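Side-chain contact in putative ring-cleaving dioxygenase MhqO (Bacillus subtilis subsp. subtilis, PDB 3OAJ), which is a putative ring-cleaving dioxygenase of the extradiol family that may take part in the breakdown of aromatic compounds: residues A[172-177]-A[233-238]. Numbering follows the deposited sequence.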
loop_
_atom_site.group_PDB
_atom_site.type_symbol
_atom_site.label_atom_id
_atom_site.label_comp_id
_atom_site.label_asym_id
_atom_site.label_seq_id
_atom_site.Cartn_x
_atom_site.Cartn_y
_atom_site.Cartn_z
ATOM N N GLU A 172 11.525 -14.974 -5.111
ATOM C CA GLU A 172 12.844 -15.408 -4.638
ATOM C C GLU A 172 13.915 -15.266 -5.716
ATOM O O GLU A 172 14.978 -14.686 -5.484
ATOM C CB GLU A 172 12.793 -16.855 -4.151
ATOM C CG GLU A 172 14.088 -17.283 -3.457
ATOM C CD GLU A 172 14.013 -18.670 -2.853
ATOM O OE1 GLU A 172 12.901 -19.237 -2.769
ATOM O OE2 GLU A 172 15.073 -19.191 -2.440
ATOM N N ASN A 173 13.622 -15.784 -6.899
ATOM C CA ASN A 173 14.663 -16.024 -7.894
ATOM C C ASN A 173 14.804 -14.936 -8.948
ATOM O O ASN A 173 15.849 -14.822 -9.576
ATOM C CB ASN A 173 14.493 -17.420 -8.500
ATOM C CG ASN A 173 14.451 -18.496 -7.430
ATOM O OD1 ASN A 173 15.298 -18.513 -6.523
ATOM N ND2 ASN A 173 13.465 -19.381 -7.509
ATOM N N ILE A 174 13.759 -14.123 -9.116
ATOM C CA ILE A 174 13.815 -12.973 -10.016
ATOM C C ILE A 174 13.922 -11.671 -9.238
ATOM O O ILE A 174 14.697 -10.782 -9.592
ATOM C CB ILE A 174 12.602 -12.935 -10.978
ATOM C CG1 ILE A 174 12.719 -14.079 -11.989
ATOM C CG2 ILE A 174 12.483 -11.561 -11.678
ATOM C CD1 ILE A 174 11.827 -13.943 -13.190
ATOM N N MET A 175 13.127 -11.548 -8.179
ATOM C CA MET A 175 13.054 -10.291 -7.457
ATOM C C MET A 175 14.015 -10.195 -6.282
ATOM O O MET A 175 14.111 -9.147 -5.648
ATOM C CB MET A 175 11.616 -10.003 -7.029
ATOM C CG MET A 175 10.732 -9.674 -8.213
ATOM S SD MET A 175 8.991 -9.564 -7.775
ATOM C CE MET A 175 8.953 -8.088 -6.751
ATOM N N GLY A 176 14.710 -11.295 -5.989
ATOM C CA GLY A 176 15.790 -11.268 -5.005
ATOM C C GLY A 176 15.404 -11.254 -3.536
ATOM O O GLY A 176 16.247 -10.964 -2.678
ATOM N N LEU A 177 14.156 -11.577 -3.222
ATOM C CA LEU A 177 13.770 -11.718 -1.816
ATOM C C LEU A 177 14.343 -13.015 -1.242
ATOM O O LEU A 177 14.486 -14.013 -1.945
ATOM C CB LEU A 177 12.245 -11.664 -1.618
ATOM C CG LEU A 177 11.574 -10.295 -1.772
ATOM C CD1 LEU A 177 11.344 -9.897 -3.222
ATOM C CD2 LEU A 177 10.253 -10.260 -1.016
ATOM N N GLN A 233 12.558 -3.060 -16.199
ATOM C CA GLN A 233 11.663 -3.255 -17.347
ATOM C C GLN A 233 12.242 -4.252 -18.356
ATOM O O GLN A 233 11.515 -5.145 -18.869
ATOM C CB GLN A 233 11.378 -1.930 -18.052
ATOM C CG GLN A 233 10.372 -2.007 -19.183
ATOM C CD GLN A 233 10.340 -0.698 -19.940
ATOM O OE1 GLN A 233 11.314 -0.324 -20.594
ATOM N NE2 GLN A 233 9.238 0.024 -19.823
ATOM N N ARG A 234 13.528 -4.069 -18.662
ATOM C CA ARG A 234 14.230 -4.936 -19.597
ATOM C C ARG A 234 14.285 -6.378 -19.080
ATOM O O ARG A 234 14.011 -7.323 -19.827
ATOM C CB ARG A 234 15.640 -4.407 -19.891
ATOM C CG ARG A 234 15.640 -3.016 -20.576
ATOM C CD ARG A 234 17.010 -2.581 -21.125
ATOM N NE ARG A 234 18.106 -2.800 -20.186
ATOM C CZ ARG A 234 18.564 -1.910 -19.311
ATOM N NH1 ARG A 234 18.036 -0.683 -19.233
ATOM N NH2 ARG A 234 19.568 -2.255 -18.509
ATOM N N TYR A 235 14.593 -6.522 -17.794
ATOM C CA TYR A 235 14.724 -7.850 -17.198
ATOM C C TYR A 235 13.379 -8.589 -17.113
ATOM O O TYR A 235 13.284 -9.745 -17.511
ATOM C CB TYR A 235 15.387 -7.800 -15.808
ATOM C CG TYR A 235 15.796 -9.195 -15.360
ATOM C CD1 TYR A 235 17.076 -9.683 -15.621
ATOM C CD2 TYR A 235 14.871 -10.058 -14.760
ATOM C CE1 TYR A 235 17.445 -10.976 -15.247
ATOM C CE2 TYR A 235 15.225 -11.346 -14.391
ATOM C CZ TYR A 235 16.507 -11.799 -14.637
ATOM O OH TYR A 235 16.843 -13.088 -14.273
ATOM N N ILE A 236 12.360 -7.928 -16.569
ATOM C CA ILE A 236 11.049 -8.549 -16.431
ATOM C C ILE A 236 10.488 -8.992 -17.788
ATOM O O ILE A 236 9.972 -10.107 -17.910
ATOM C CB ILE A 236 10.066 -7.615 -15.690
ATOM C CG1 ILE A 236 10.550 -7.394 -14.248
ATOM C CG2 ILE A 236 8.637 -8.169 -15.722
ATOM C CD1 ILE A 236 10.759 -8.694 -13.416
ATOM N N ALA A 237 10.621 -8.134 -18.806
ATOM C CA ALA A 237 10.077 -8.419 -20.149
ATOM C C ALA A 237 10.763 -9.588 -20.823
ATOM O O ALA A 237 10.166 -10.274 -21.656
ATOM C CB ALA A 237 10.193 -7.203 -21.038
ATOM N N SER A 238 12.028 -9.790 -20.486
ATOM C CA SER A 238 12.795 -10.850 -21.104
ATOM C C SER A 238 12.698 -12.145 -20.304
ATOM O O SER A 238 13.176 -13.198 -20.756
ATOM C CB SER A 238 14.241 -10.406 -21.310
ATOM O OG SER A 238 14.866 -10.063 -20.096
#
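The carbonyl oxygen Tyr235 O accepts two hydrogen bonds near the end of helix 226-238. One comes from His239 ND1, and the His239 ring also stacks with that of Tyr235. The other is a weak backbone bond from Ser238 N. The hydroxyl Ser238 OG lies close to two carbonyl oxygens, 3.0 Å from Tyr235 O and 2.9 Å from Arg234 O. The side chain of Tyr235 points the other way, toward segment 172-177, where it meets Ile174.

The contact with that segment is apolar and small, burying 134 Å² in all. One methyl group carries it. Ile174 CG2 sits 3.9 Å from Tyr235 CE2, meeting the ring obliquely. The same methyl is 3.8 Å from Ile236 CD1. It rests in the angle between the two groups, with its partners at about a right angle to each other. Two torsions set this up. Tyr235 holds CG anti to the backbone N (chi1 -167°), which carries the ring out toward Ile174. In Ile236 a bend at chi2 (-56°) brings CD1 closer to the methyl.

The N-terminal residues run alongside: Lys4 makes a backbone hydrogen bond with Ile174, Lys5 NZ bonds to Gly176 O, and Ala3 touches Tyr235. The buried Ile236 also packs on Phe257 of strand 253-258.

The two helices follow strands 153-160 and 215-223, which belong to different eight-stranded sheets. Each helix is followed in turn by an outermost strand of its sheet, 178-183 or 247-248. Their C-terminal ends meet here at the periphery of the second vicinal oxygen chelate (VOC) domain, in the fold shared by glyoxalases and extradiol dioxygenases.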